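Local structure of C alpha-dehydrogenase (Sphingobium sp. SYK-6, 4YAG) at residues Gly12-Ile17 with Leu34-Gln39; Leu88-Gly93 with Gly137-Thr142; Asn141-Ala146 with Val183-Pro188. The protein is an NADH-binding short-chain dehydrogenase of the lignin beta-aryl ether cleavage pathway, probably oxidising the C-alpha alcohol of its substrate with NAD+. All coordinates share one frame; numbering follows the deposited sequence.

Contact 1: Gly12-Ile17 with Leu34-Gln39. With NAI (1,4-dihydronicotinamide adenine dinucleotide), chain C.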
loop_
_atom_site.group_PDB
_atom_site.type_symbol
_atom_site.label_atom_id
_atom_site.label_comp_id
_atom_site.label_asym_id
_atom_site.label_seq_id
_atom_site.Cartn_x
_atom_site.Cartn_y
_atom_site.Cartn_z
ATOM N N GLY A 12 3.912 -18.666 5.264
ATOM C CA GLY A 12 4.234 -18.543 6.677
ATOM C C GLY A 12 3.515 -19.601 7.503
ATOM O O GLY A 12 3.244 -19.401 8.687
ATOM N N GLY A 13 3.232 -20.748 6.883
ATOM C CA GLY A 13 2.443 -21.787 7.507
ATOM C C GLY A 13 3.150 -22.595 8.583
ATOM O O GLY A 13 2.525 -23.414 9.257
ATOM N N ALA A 14 4.448 -22.363 8.753
ATOM C CA ALA A 14 5.238 -23.180 9.674
ATOM C C ALA A 14 5.533 -22.515 11.016
ATOM O O ALA A 14 6.317 -23.040 11.825
ATOM C CB ALA A 14 6.541 -23.601 8.995
ATOM N N SER A 15 4.911 -21.370 11.272
ATOM C CA SER A 15 5.064 -20.710 12.552
ATOM C C SER A 15 3.844 -19.845 12.845
ATOM O O SER A 15 3.088 -19.492 11.932
ATOM C CB SER A 15 6.311 -19.825 12.529
ATOM O OG SER A 15 6.552 -19.224 13.788
ATOM N N GLY A 16 3.653 -19.517 14.120
ATOM C CA GLY A 16 2.752 -18.428 14.485
ATOM C C GLY A 16 1.333 -18.602 13.966
ATOM O O GLY A 16 0.741 -19.678 14.049
ATOM N N ILE A 17 0.754 -17.498 13.497
ATOM C CA ILE A 17 -0.622 -17.490 13.012
ATOM C C ILE A 17 -0.861 -18.513 11.904
ATOM O O ILE A 17 -1.844 -19.262 11.924
ATOM C CB ILE A 17 -0.988 -16.079 12.539
ATOM C CG1 ILE A 17 -0.999 -15.125 13.746
ATOM C CG2 ILE A 17 -2.310 -16.071 11.800
ATOM C CD1 ILE A 17 -1.232 -13.662 13.372
ATOM N N LEU A 34 2.477 -26.113 3.372
ATOM C CA LEU A 34 3.059 -25.026 4.155
ATOM C C LEU A 34 4.264 -24.483 3.396
ATOM O O LEU A 34 5.200 -25.214 3.088
ATOM C CB LEU A 34 3.478 -25.512 5.540
ATOM C CG LEU A 34 2.425 -26.297 6.311
ATOM C CD1 LEU A 34 2.963 -26.709 7.661
ATOM C CD2 LEU A 34 1.144 -25.522 6.475
ATOM N N ALA A 35 4.222 -23.190 3.078
ATOM C CA ALA A 35 5.270 -22.531 2.329
ATOM C C ALA A 35 5.922 -21.502 3.257
ATOM O O ALA A 35 5.253 -20.691 3.876
ATOM C CB ALA A 35 4.703 -21.851 1.081
ATOM N N ASP A 36 7.233 -21.557 3.371
ATOM C CA ASP A 36 7.934 -20.732 4.362
ATOM C C ASP A 36 9.377 -20.552 3.936
ATOM O O ASP A 36 9.984 -21.449 3.326
ATOM C CB ASP A 36 7.854 -21.430 5.724
ATOM C CG ASP A 36 7.976 -20.483 6.899
ATOM O OD1 ASP A 36 9.094 -19.974 7.138
ATOM O OD2 ASP A 36 6.944 -20.268 7.593
ATOM N N ILE A 37 9.967 -19.435 4.330
ATOM C CA ILE A 37 11.343 -19.150 3.979
ATOM C C ILE A 37 12.334 -19.810 4.957
ATOM O O ILE A 37 13.522 -19.915 4.667
ATOM C CB ILE A 37 11.566 -17.598 3.902
ATOM C CG1 ILE A 37 12.787 -17.261 3.048
ATOM C CG2 ILE A 37 11.687 -17.000 5.287
ATOM C CD1 ILE A 37 12.902 -15.771 2.773
ATOM N N ARG A 38 11.840 -20.268 6.107
ATOM C CA ARG A 38 12.685 -20.839 7.150
ATOM C C ARG A 38 12.625 -22.363 7.146
ATOM O O ARG A 38 11.604 -22.943 7.514
ATOM C CB ARG A 38 12.247 -20.309 8.514
ATOM C CG ARG A 38 12.637 -18.844 8.761
ATOM C CD ARG A 38 14.074 -18.676 9.203
ATOM N NE ARG A 38 14.346 -19.345 10.478
ATOM C CZ ARG A 38 14.095 -18.811 11.671
ATOM N NH1 ARG A 38 13.562 -17.591 11.765
ATOM N NH2 ARG A 38 14.350 -19.504 12.770
ATOM N N GLN A 39 13.715 -22.996 6.733
ATOM C CA GLN A 39 13.763 -24.451 6.687
ATOM C C GLN A 39 13.580 -25.045 8.072
ATOM O O GLN A 39 12.929 -26.088 8.209
ATOM C CB GLN A 39 15.074 -24.954 6.089
ATOM C CG GLN A 39 15.060 -26.475 5.839
ATOM C CD GLN A 39 13.984 -26.895 4.857
ATOM O OE1 GLN A 39 13.997 -26.501 3.690
ATOM N NE2 GLN A 39 13.042 -27.717 5.324
HETATM P PA NAI C . 5.821 -15.748 12.544
HETATM O O1A NAI C . 7.189 -15.196 12.255
HETATM O O2A NAI C . 5.690 -16.665 13.743
HETATM O O5B NAI C . 5.256 -16.493 11.280
HETATM C C5B NAI C . 5.521 -15.988 10.003
HETATM C C4B NAI C . 6.178 -17.039 9.200
HETATM O O4B NAI C . 6.281 -16.453 7.862
HETATM C C3B NAI C . 7.515 -17.453 9.628
HETATM O O3B NAI C . 7.628 -18.885 9.762
HETATM C C2B NAI C . 8.410 -16.909 8.626
HETATM O O2B NAI C . 9.608 -17.675 8.436
HETATM C C1B NAI C . 7.597 -16.799 7.415
HETATM N N9A NAI C . 8.087 -15.830 6.470
HETATM C C8A NAI C . 8.595 -14.572 6.718
HETATM N N7A NAI C . 8.995 -14.000 5.574
HETATM C C5A NAI C . 8.747 -14.866 4.540
HETATM C C6A NAI C . 8.933 -14.856 3.156
HETATM N N6A NAI C . 9.573 -13.767 2.548
HETATM N N1A NAI C . 8.552 -15.924 2.410
HETATM C C2A NAI C . 7.991 -17.004 3.003
HETATM N N3A NAI C . 7.793 -17.068 4.328
HETATM C C4A NAI C . 8.162 -16.030 5.112
HETATM O O3 NAI C . 4.937 -14.451 12.774
HETATM P PN NAI C . 3.341 -14.232 12.730
HETATM O O1N NAI C . 2.563 -15.539 12.815
HETATM O O2N NAI C . 3.059 -13.273 13.860
HETATM O O5D NAI C . 3.108 -13.534 11.301
HETATM C C5D NAI C . 2.036 -13.914 10.434
HETATM C C4D NAI C . 1.359 -12.700 9.912
HETATM O O4D NAI C . 0.589 -12.092 11.013
HETATM C C3D NAI C . 2.264 -11.660 9.414
HETATM O O3D NAI C . 1.772 -11.174 8.148
HETATM C C2D NAI C . 2.236 -10.600 10.418
HETATM O O2D NAI C . 2.524 -9.324 9.834
HETATM C C1D NAI C . 0.880 -10.646 10.935
HETATM N N1N NAI C . 0.579 -10.101 12.207
HETATM C C2N NAI C . 1.031 -10.633 13.391
HETATM C C3N NAI C . 0.657 -10.051 14.591
HETATM C C7N NAI C . 1.131 -10.609 15.890
HETATM O O7N NAI C . 0.931 -10.021 16.975
HETATM N N7N NAI C . 1.764 -11.925 15.861
HETATM C C4N NAI C . -0.173 -8.943 14.634
HETATM C C5N NAI C . -0.663 -8.454 13.437
HETATM C C6N NAI C . -0.301 -9.033 12.248
#
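Asp36 sets its carboxylate against the start of the Gly12-Ile17 loop, OD2 lying 3.3 Å from Gly12 CA and meeting the methyl of Ala14. CG stands anti to the backbone N (chi1 -155°), which carries the group from the end of strand 31-36 toward both the loop and the adenosine ribose of NADH. Each carboxylate oxygen then takes one ribose hydroxyl: O2B donates to OD1, and O3B to OD2 at 2.7 Å. OD1 also accepts from Arg38 N through its anti lone pair, an Asx turn that limits rotation of the carboxylate, while Ala14 N reaches OD2 in a long, weak hydrogen bond of 3.5 Å. The one backbone-to-backbone hydrogen bond between the segments runs from Gly12 N to Ala35 O (2.8 Å) and is weak, the angle at the hydrogen being only 128°.

Leu34 points toward the loop from two residues earlier on the strand, and both its methyls pack on Gly13, CD1 coming within 3.7 Å of Gly13 O. Gly12 has a positive phi and brings its CA to 3.2 Å from ribose O4B, a closeness that leaves no room for a side chain. Farther along, Ser15 OG donates to phosphate oxygen O2A at 2.7 Å and is also hydrogen-bonded to Arg194 NE. Ile17 N, near the N-terminal end of the following helix, bonds O1N of the other phosphate at 2.8 Å. A glycine-rich dinucleotide loop facing a strand-end acidic residue that holds both ribose hydroxyls is characteristic of the Rossmann beta-alpha-beta unit of NAD-binding short-chain dehydrogenases.

Contact 2: Leu88-Gly93 with Gly137-Thr142. With NAI (1,4-dihydronicotinamide adenine dinucleotide), chain C.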
loop_
_atom_site.group_PDB
_atom_site.type_symbol
_atom_site.label_atom_id
_atom_site.label_comp_id
_atom_site.label_asym_id
_atom_site.label_seq_id
_atom_site.Cartn_x
_atom_site.Cartn_y
_atom_site.Cartn_z
ATOM N N LEU A 88 -6.336 -20.434 -0.321
ATOM C CA LEU A 88 -5.076 -19.718 -0.416
ATOM C C LEU A 88 -4.933 -18.769 0.776
ATOM O O LEU A 88 -5.740 -17.864 0.943
ATOM C CB LEU A 88 -5.016 -18.933 -1.738
ATOM C CG LEU A 88 -3.816 -17.999 -1.932
ATOM C CD1 LEU A 88 -2.502 -18.773 -1.982
ATOM C CD2 LEU A 88 -4.023 -17.148 -3.201
ATOM N N ILE A 89 -3.920 -18.997 1.610
ATOM C CA ILE A 89 -3.703 -18.193 2.813
ATOM C C ILE A 89 -2.393 -17.428 2.619
ATOM O O ILE A 89 -1.303 -17.992 2.739
ATOM C CB ILE A 89 -3.656 -19.022 4.123
ATOM C CG1 ILE A 89 -4.838 -20.000 4.227
ATOM C CG2 ILE A 89 -3.544 -18.072 5.317
ATOM C CD1 ILE A 89 -6.153 -19.380 4.491
ATOM N N ASN A 90 -2.502 -16.145 2.288
ATOM C CA ASN A 90 -1.337 -15.299 2.104
ATOM C C ASN A 90 -1.061 -14.635 3.436
ATOM O O ASN A 90 -1.578 -13.552 3.731
ATOM C CB ASN A 90 -1.601 -14.227 1.050
ATOM C CG ASN A 90 -1.885 -14.802 -0.317
ATOM O OD1 ASN A 90 -1.068 -15.526 -0.881
ATOM N ND2 ASN A 90 -3.051 -14.464 -0.879
ATOM N N ASN A 91 -0.271 -15.305 4.254
ATOM C CA ASN A 91 -0.117 -14.929 5.653
ATOM C C ASN A 91 1.292 -14.504 6.057
ATOM O O ASN A 91 1.450 -13.780 7.034
ATOM C CB ASN A 91 -0.613 -16.083 6.525
ATOM C CG ASN A 91 -0.088 -16.032 7.923
ATOM O OD1 ASN A 91 -0.649 -15.371 8.809
ATOM N ND2 ASN A 91 0.998 -16.749 8.147
ATOM N N ALA A 92 2.313 -14.940 5.314
ATOM C CA ALA A 92 3.680 -14.598 5.668
ATOM C C ALA A 92 3.797 -13.087 5.846
ATOM O O ALA A 92 3.233 -12.297 5.085
ATOM C CB ALA A 92 4.660 -15.065 4.611
ATOM N N GLY A 93 4.615 -12.699 6.808
ATOM C CA GLY A 93 4.911 -11.301 7.003
ATOM C C GLY A 93 6.056 -11.150 7.943
ATOM O O GLY A 93 6.437 -12.101 8.624
ATOM N N GLY A 137 -13.401 -21.530 -4.056
ATOM C CA GLY A 137 -12.251 -21.510 -3.185
ATOM C C GLY A 137 -12.352 -20.331 -2.254
ATOM O O GLY A 137 -13.404 -19.700 -2.134
ATOM N N HIS A 138 -11.258 -20.049 -1.566
ATOM C CA HIS A 138 -11.227 -18.933 -0.646
ATOM C C HIS A 138 -9.812 -18.419 -0.527
ATOM O O HIS A 138 -8.861 -19.190 -0.592
ATOM C CB HIS A 138 -11.748 -19.339 0.738
ATOM C CG HIS A 138 -12.297 -18.193 1.516
ATOM N ND1 HIS A 138 -13.586 -17.746 1.354
ATOM C CD2 HIS A 138 -11.709 -17.347 2.398
ATOM C CE1 HIS A 138 -13.785 -16.700 2.136
ATOM N NE2 HIS A 138 -12.667 -16.436 2.773
ATOM N N ILE A 139 -9.682 -17.113 -0.328
ATOM C CA ILE A 139 -8.410 -16.453 -0.083
ATOM C C ILE A 139 -8.475 -15.713 1.247
ATOM O O ILE A 139 -9.429 -14.978 1.505
ATOM C CB ILE A 139 -8.098 -15.387 -1.167
ATOM C CG1 ILE A 139 -8.185 -16.001 -2.550
ATOM C CG2 ILE A 139 -6.733 -14.727 -0.940
ATOM C CD1 ILE A 139 -8.093 -14.994 -3.642
ATOM N N VAL A 140 -7.475 -15.935 2.096
ATOM C CA VAL A 140 -7.324 -15.181 3.321
ATOM C C VAL A 140 -6.011 -14.433 3.225
ATOM O O VAL A 140 -4.968 -15.040 2.995
ATOM C CB VAL A 140 -7.267 -16.082 4.575
ATOM C CG1 VAL A 140 -7.079 -15.255 5.841
ATOM C CG2 VAL A 140 -8.521 -16.936 4.701
ATOM N N ASN A 141 -6.048 -13.116 3.403
ATOM C CA ASN A 141 -4.826 -12.321 3.507
ATOM C C ASN A 141 -4.647 -11.843 4.929
ATOM O O ASN A 141 -5.573 -11.289 5.502
ATOM C CB ASN A 141 -4.932 -11.081 2.587
ATOM C CG ASN A 141 -4.999 -11.457 1.125
ATOM O OD1 ASN A 141 -4.375 -12.424 0.695
ATOM N ND2 ASN A 141 -5.795 -10.724 0.357
ATOM N N THR A 142 -3.459 -12.016 5.493
ATOM C CA THR A 142 -3.230 -11.518 6.842
ATOM C C THR A 142 -2.691 -10.107 6.786
ATOM O O THR A 142 -1.563 -9.887 6.350
ATOM C CB THR A 142 -2.249 -12.379 7.625
ATOM O OG1 THR A 142 -2.686 -13.750 7.591
ATOM C CG2 THR A 142 -2.177 -11.891 9.055
HETATM P PA NAI C . 5.821 -15.748 12.544
HETATM O O1A NAI C . 7.189 -15.196 12.255
HETATM O O2A NAI C . 5.690 -16.665 13.743
HETATM O O5B NAI C . 5.256 -16.493 11.280
HETATM C C5B NAI C . 5.521 -15.988 10.003
HETATM C C4B NAI C . 6.178 -17.039 9.200
HETATM O O4B NAI C . 6.281 -16.453 7.862
HETATM C C3B NAI C . 7.515 -17.453 9.628
HETATM O O3B NAI C . 7.628 -18.885 9.762
HETATM C C2B NAI C . 8.410 -16.909 8.626
HETATM O O2B NAI C . 9.608 -17.675 8.436
HETATM C C1B NAI C . 7.597 -16.799 7.415
HETATM N N9A NAI C . 8.087 -15.830 6.470
HETATM C C8A NAI C . 8.595 -14.572 6.718
HETATM N N7A NAI C . 8.995 -14.000 5.574
HETATM C C5A NAI C . 8.747 -14.866 4.540
HETATM C C6A NAI C . 8.933 -14.856 3.156
HETATM N N6A NAI C . 9.573 -13.767 2.548
HETATM N N1A NAI C . 8.552 -15.924 2.410
HETATM C C2A NAI C . 7.991 -17.004 3.003
HETATM N N3A NAI C . 7.793 -17.068 4.328
HETATM C C4A NAI C . 8.162 -16.030 5.112
HETATM O O3 NAI C . 4.937 -14.451 12.774
HETATM P PN NAI C . 3.341 -14.232 12.730
HETATM O O1N NAI C . 2.563 -15.539 12.815
HETATM O O2N NAI C . 3.059 -13.273 13.860
HETATM O O5D NAI C . 3.108 -13.534 11.301
HETATM C C5D NAI C . 2.036 -13.914 10.434
HETATM C C4D NAI C . 1.359 -12.700 9.912
HETATM O O4D NAI C . 0.589 -12.092 11.013
HETATM C C3D NAI C . 2.264 -11.660 9.414
HETATM O O3D NAI C . 1.772 -11.174 8.148
HETATM C C2D NAI C . 2.236 -10.600 10.418
HETATM O O2D NAI C . 2.524 -9.324 9.834
HETATM C C1D NAI C . 0.880 -10.646 10.935
HETATM N N1N NAI C . 0.579 -10.101 12.207
HETATM C C2N NAI C . 1.031 -10.633 13.391
HETATM C C3N NAI C . 0.657 -10.051 14.591
HETATM C C7N NAI C . 1.131 -10.609 15.890
HETATM O O7N NAI C . 0.931 -10.021 16.975
HETATM N N7N NAI C . 1.764 -11.925 15.861
HETATM C C4N NAI C . -0.173 -8.943 14.634
HETATM C C5N NAI C . -0.663 -8.454 13.437
HETATM C C6N NAI C . -0.301 -9.033 12.248
HETATM O O HOH W 1 0.571 -11.420 4.617
#
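Asn90 and Asn141 adopt nearly the same first torsion, CG anti to the carbonyl carbon (chi1 -62° and -65°), which lays their amides side by side on one face of the sheet, pointing the same way. With the amide planes only 26° apart, Asn90 ND2 donates to Asn141 OD1 at 2.9 Å, almost in its own amide plane and head-on to the acceptor carbonyl. Asn141 ND2 is hydrogen-bonded to Thr169 OG1, which ties this buried pair to helix 156-177. One residue on, Thr142 OG1 donates to Asn91 OD1 at 2.9 Å, this time from the side, on a lone pair in the carbonyl plane.

The backbones run parallel and exchange four hydrogen bonds, from Leu88 N to His138 O at 2.8 Å through to Thr142 N and Asn90 O at 3.0 Å. On the face away from the asparagines, Ile89 and Val140 lie alongside each other, Ile89 CD1 pressed to 3.4 Å from Val140 CG2, tighter than usual for two methyls. Past the strand end, Asn91 O accepts from nicotinamide-ribose O3D at 2.9 Å, Gly93 CA closes on the same hydroxyl at 3.3 Å, and Thr142 CG2 approaches the ribose ring oxygen O4D at 3.4 Å. Asn90-Gly93 form the Asn-Asn-Ala-Gly motif that short-chain dehydrogenases carry after the fourth strand of the Rossmann sheet.

Contact 3: Asn141-Ala146 with Val183-Pro188. With NAI (1,4-dihydronicotinamide adenine dinucleotide), chain C.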
loop_
_atom_site.group_PDB
_atom_site.type_symbol
_atom_site.label_atom_id
_atom_site.label_comp_id
_atom_site.label_asym_id
_atom_site.label_seq_id
_atom_site.Cartn_x
_atom_site.Cartn_y
_atom_site.Cartn_z
ATOM N N ASN A 141 -6.048 -13.116 3.403
ATOM C CA ASN A 141 -4.826 -12.321 3.507
ATOM C C ASN A 141 -4.647 -11.843 4.929
ATOM O O ASN A 141 -5.573 -11.289 5.502
ATOM C CB ASN A 141 -4.932 -11.081 2.587
ATOM C CG ASN A 141 -4.999 -11.457 1.125
ATOM O OD1 ASN A 141 -4.375 -12.424 0.695
ATOM N ND2 ASN A 141 -5.795 -10.724 0.357
ATOM N N THR A 142 -3.459 -12.016 5.493
ATOM C CA THR A 142 -3.230 -11.518 6.842
ATOM C C THR A 142 -2.691 -10.107 6.786
ATOM O O THR A 142 -1.563 -9.887 6.350
ATOM C CB THR A 142 -2.249 -12.379 7.625
ATOM O OG1 THR A 142 -2.686 -13.750 7.591
ATOM C CG2 THR A 142 -2.177 -11.891 9.055
ATOM N N ALA A 143 -3.507 -9.156 7.213
ATOM C CA ALA A 143 -3.045 -7.780 7.326
ATOM C C ALA A 143 -2.667 -7.553 8.796
ATOM O O ALA A 143 -1.834 -8.296 9.339
ATOM C CB ALA A 143 -4.115 -6.824 6.835
ATOM N N SER A 144 -3.268 -6.557 9.448
ATOM C CA SER A 144 -3.012 -6.244 10.848
ATOM C C SER A 144 -3.964 -5.133 11.256
ATOM O O SER A 144 -4.375 -4.341 10.409
ATOM C CB SER A 144 -1.593 -5.727 11.043
ATOM O OG SER A 144 -1.428 -5.322 12.397
ATOM N N LEU A 145 -4.287 -5.037 12.547
ATOM C CA LEU A 145 -5.008 -3.865 13.014
ATOM C C LEU A 145 -4.123 -2.622 12.881
ATOM O O LEU A 145 -4.623 -1.500 12.847
ATOM C CB LEU A 145 -5.490 -4.048 14.441
ATOM C CG LEU A 145 -6.691 -4.978 14.563
ATOM C CD1 LEU A 145 -6.988 -5.343 16.028
ATOM C CD2 LEU A 145 -7.915 -4.361 13.940
ATOM N N ALA A 146 -2.819 -2.820 12.734
ATOM C CA ALA A 146 -1.903 -1.699 12.482
ATOM C C ALA A 146 -2.117 -1.059 11.106
ATOM O O ALA A 146 -1.582 0.007 10.807
ATOM C CB ALA A 146 -0.469 -2.137 12.628
ATOM N N VAL A 183 -13.229 -14.086 -0.231
ATOM C CA VAL A 183 -12.027 -13.479 0.334
ATOM C C VAL A 183 -12.249 -12.957 1.744
ATOM O O VAL A 183 -13.351 -12.568 2.116
ATOM C CB VAL A 183 -11.456 -12.334 -0.548
ATOM C CG1 VAL A 183 -11.246 -12.816 -1.984
ATOM C CG2 VAL A 183 -12.361 -11.110 -0.546
ATOM N N THR A 184 -11.169 -12.980 2.523
ATOM C CA THR A 184 -11.164 -12.514 3.904
ATOM C C THR A 184 -9.861 -11.783 4.156
ATOM O O THR A 184 -8.804 -12.249 3.754
ATOM C CB THR A 184 -11.214 -13.692 4.888
ATOM O OG1 THR A 184 -12.421 -14.440 4.693
ATOM C CG2 THR A 184 -11.135 -13.222 6.331
ATOM N N VAL A 185 -9.927 -10.644 4.828
ATOM C CA VAL A 185 -8.724 -10.040 5.379
ATOM C C VAL A 185 -8.762 -10.196 6.894
ATOM O O VAL A 185 -9.747 -9.827 7.560
ATOM C CB VAL A 185 -8.507 -8.570 4.947
ATOM C CG1 VAL A 185 -9.678 -7.684 5.325
ATOM C CG2 VAL A 185 -7.210 -8.043 5.541
ATOM N N LEU A 186 -7.700 -10.817 7.404
ATOM C CA LEU A 186 -7.490 -11.011 8.827
ATOM C C LEU A 186 -6.661 -9.873 9.382
ATOM O O LEU A 186 -5.600 -9.553 8.845
ATOM C CB LEU A 186 -6.772 -12.351 9.013
ATOM C CG LEU A 186 -6.245 -12.669 10.406
ATOM C CD1 LEU A 186 -7.333 -12.731 11.450
ATOM C CD2 LEU A 186 -5.455 -13.980 10.351
ATOM N N MET A 187 -7.169 -9.254 10.441
ATOM C CA MET A 187 -6.541 -8.112 11.083
ATOM C C MET A 187 -6.274 -8.434 12.542
ATOM O O MET A 187 -7.145 -8.253 13.398
ATOM C CB MET A 187 -7.436 -6.877 10.929
ATOM C CG MET A 187 -7.566 -6.470 9.477
ATOM S SD MET A 187 -8.901 -5.287 9.172
ATOM C CE MET A 187 -10.318 -6.317 9.433
ATOM N N PRO A 188 -5.082 -9.000 12.819
ATOM C CA PRO A 188 -4.841 -9.344 14.211
ATOM C C PRO A 188 -4.345 -8.202 15.086
ATOM O O PRO A 188 -3.708 -7.244 14.624
ATOM C CB PRO A 188 -3.740 -10.418 14.127
ATOM C CG PRO A 188 -3.739 -10.899 12.703
ATOM C CD PRO A 188 -4.133 -9.669 11.916
HETATM P PA NAI C . 5.821 -15.748 12.544
HETATM O O1A NAI C . 7.189 -15.196 12.255
HETATM O O2A NAI C . 5.690 -16.665 13.743
HETATM O O5B NAI C . 5.256 -16.493 11.280
HETATM C C5B NAI C . 5.521 -15.988 10.003
HETATM C C4B NAI C . 6.178 -17.039 9.200
HETATM O O4B NAI C . 6.281 -16.453 7.862
HETATM C C3B NAI C . 7.515 -17.453 9.628
HETATM O O3B NAI C . 7.628 -18.885 9.762
HETATM C C2B NAI C . 8.410 -16.909 8.626
HETATM O O2B NAI C . 9.608 -17.675 8.436
HETATM C C1B NAI C . 7.597 -16.799 7.415
HETATM N N9A NAI C . 8.087 -15.830 6.470
HETATM C C8A NAI C . 8.595 -14.572 6.718
HETATM N N7A NAI C . 8.995 -14.000 5.574
HETATM C C5A NAI C . 8.747 -14.866 4.540
HETATM C C6A NAI C . 8.933 -14.856 3.156
HETATM N N6A NAI C . 9.573 -13.767 2.548
HETATM N N1A NAI C . 8.552 -15.924 2.410
HETATM C C2A NAI C . 7.991 -17.004 3.003
HETATM N N3A NAI C . 7.793 -17.068 4.328
HETATM C C4A NAI C . 8.162 -16.030 5.112
HETATM O O3 NAI C . 4.937 -14.451 12.774
HETATM P PN NAI C . 3.341 -14.232 12.730
HETATM O O1N NAI C . 2.563 -15.539 12.815
HETATM O O2N NAI C . 3.059 -13.273 13.860
HETATM O O5D NAI C . 3.108 -13.534 11.301
HETATM C C5D NAI C . 2.036 -13.914 10.434
HETATM C C4D NAI C . 1.359 -12.700 9.912
HETATM O O4D NAI C . 0.589 -12.092 11.013
HETATM C C3D NAI C . 2.264 -11.660 9.414
HETATM O O3D NAI C . 1.772 -11.174 8.148
HETATM C C2D NAI C . 2.236 -10.600 10.418
HETATM O O2D NAI C . 2.524 -9.324 9.834
HETATM C C1D NAI C . 0.880 -10.646 10.935
HETATM N N1N NAI C . 0.579 -10.101 12.207
HETATM C C2N NAI C . 1.031 -10.633 13.391
HETATM C C3N NAI C . 0.657 -10.051 14.591
HETATM C C7N NAI C . 1.131 -10.609 15.890
HETATM O O7N NAI C . 0.931 -10.021 16.975
HETATM N N7N NAI C . 1.764 -11.925 15.861
HETATM C C4N NAI C . -0.173 -8.943 14.634
HETATM C C5N NAI C . -0.663 -8.454 13.437
HETATM C C6N NAI C . -0.301 -9.033 12.248
HETATM O O HOH W 2 -1.588 -5.388 15.703
#
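Backbone hydrogen bonds join Asn141 and Ala143 to the parallel strand at Thr184 and Leu186: Asn141 N donates to Thr184 O, Leu186 N to Asn141 O at 2.9 Å, and Ala143 N to Leu186 O at 2.7 Å, the last more bent, at 144°. Beyond the strand ends the pairing resumes with Leu145 N and Pro188 O, 3.1 Å apart; the N-H is almost straight (174°), yet it comes from above the carbonyl plane. Between these two bonds Ser144 N is buried without a partner.

Apolar contacts flank this backbone pairing. On the face carrying Asn141, Ala143 CB meets Val185 CG2 at 3.6 Å. Leu145 crosses the Met187 side chain at about a right angle, Leu145 CD2 on Met187 CB at 4.0 Å; Leu145 also packs on Met270, and Met187 on Leu266, of the second subunit. Leu186 lies alongside Thr142 on the opposite face.

Polar groups gather beside the nicotinamide. Ser144 OG, anti to its backbone N (chi1 175°), accepts from Ala146 N at 2.9 Å in an ST turn. The same Ser144 OG lies 3.4 Å from C5N of the NADH nicotinamide ring. A water donates to Pro188 O and interacts weakly with the same hydroxyl, while Pro188 CB touches C5N at 3.7 Å. Thr142 O and, weakly, Ala143 O bond Lys162 NZ. Ser144 stands close to Tyr158 as well, consistent with the Ser-Tyr-Lys active site of short-chain dehydrogenases, formed here just past the C-terminal ends of the fifth and sixth strands of the Rossmann sheet, next to the nicotinamide.

From the N terminus, contact 1 closes the first beta-alpha-beta unit, strand 31-36 returning, after helix 16-27, to the loop that follows strand 7-11. Contact 2 opens only later: it pairs strand 87-90 with strand 137-142 across the long helix 105-133. Contact 3 starts on the residues where contact 2 ends, sharing Asn141 and Thr142, and closes the unit containing helix 156-177. The three therefore follow in series, without nesting or crossing. The centres of contacts 2 and 3 are about 9 Å apart, those of contacts 1 and 3 about 17 Å. Ile17 bridges the sets, packing on Asn91, Leu186 and Pro188, and NADH spans all three along the C-terminal strand ends.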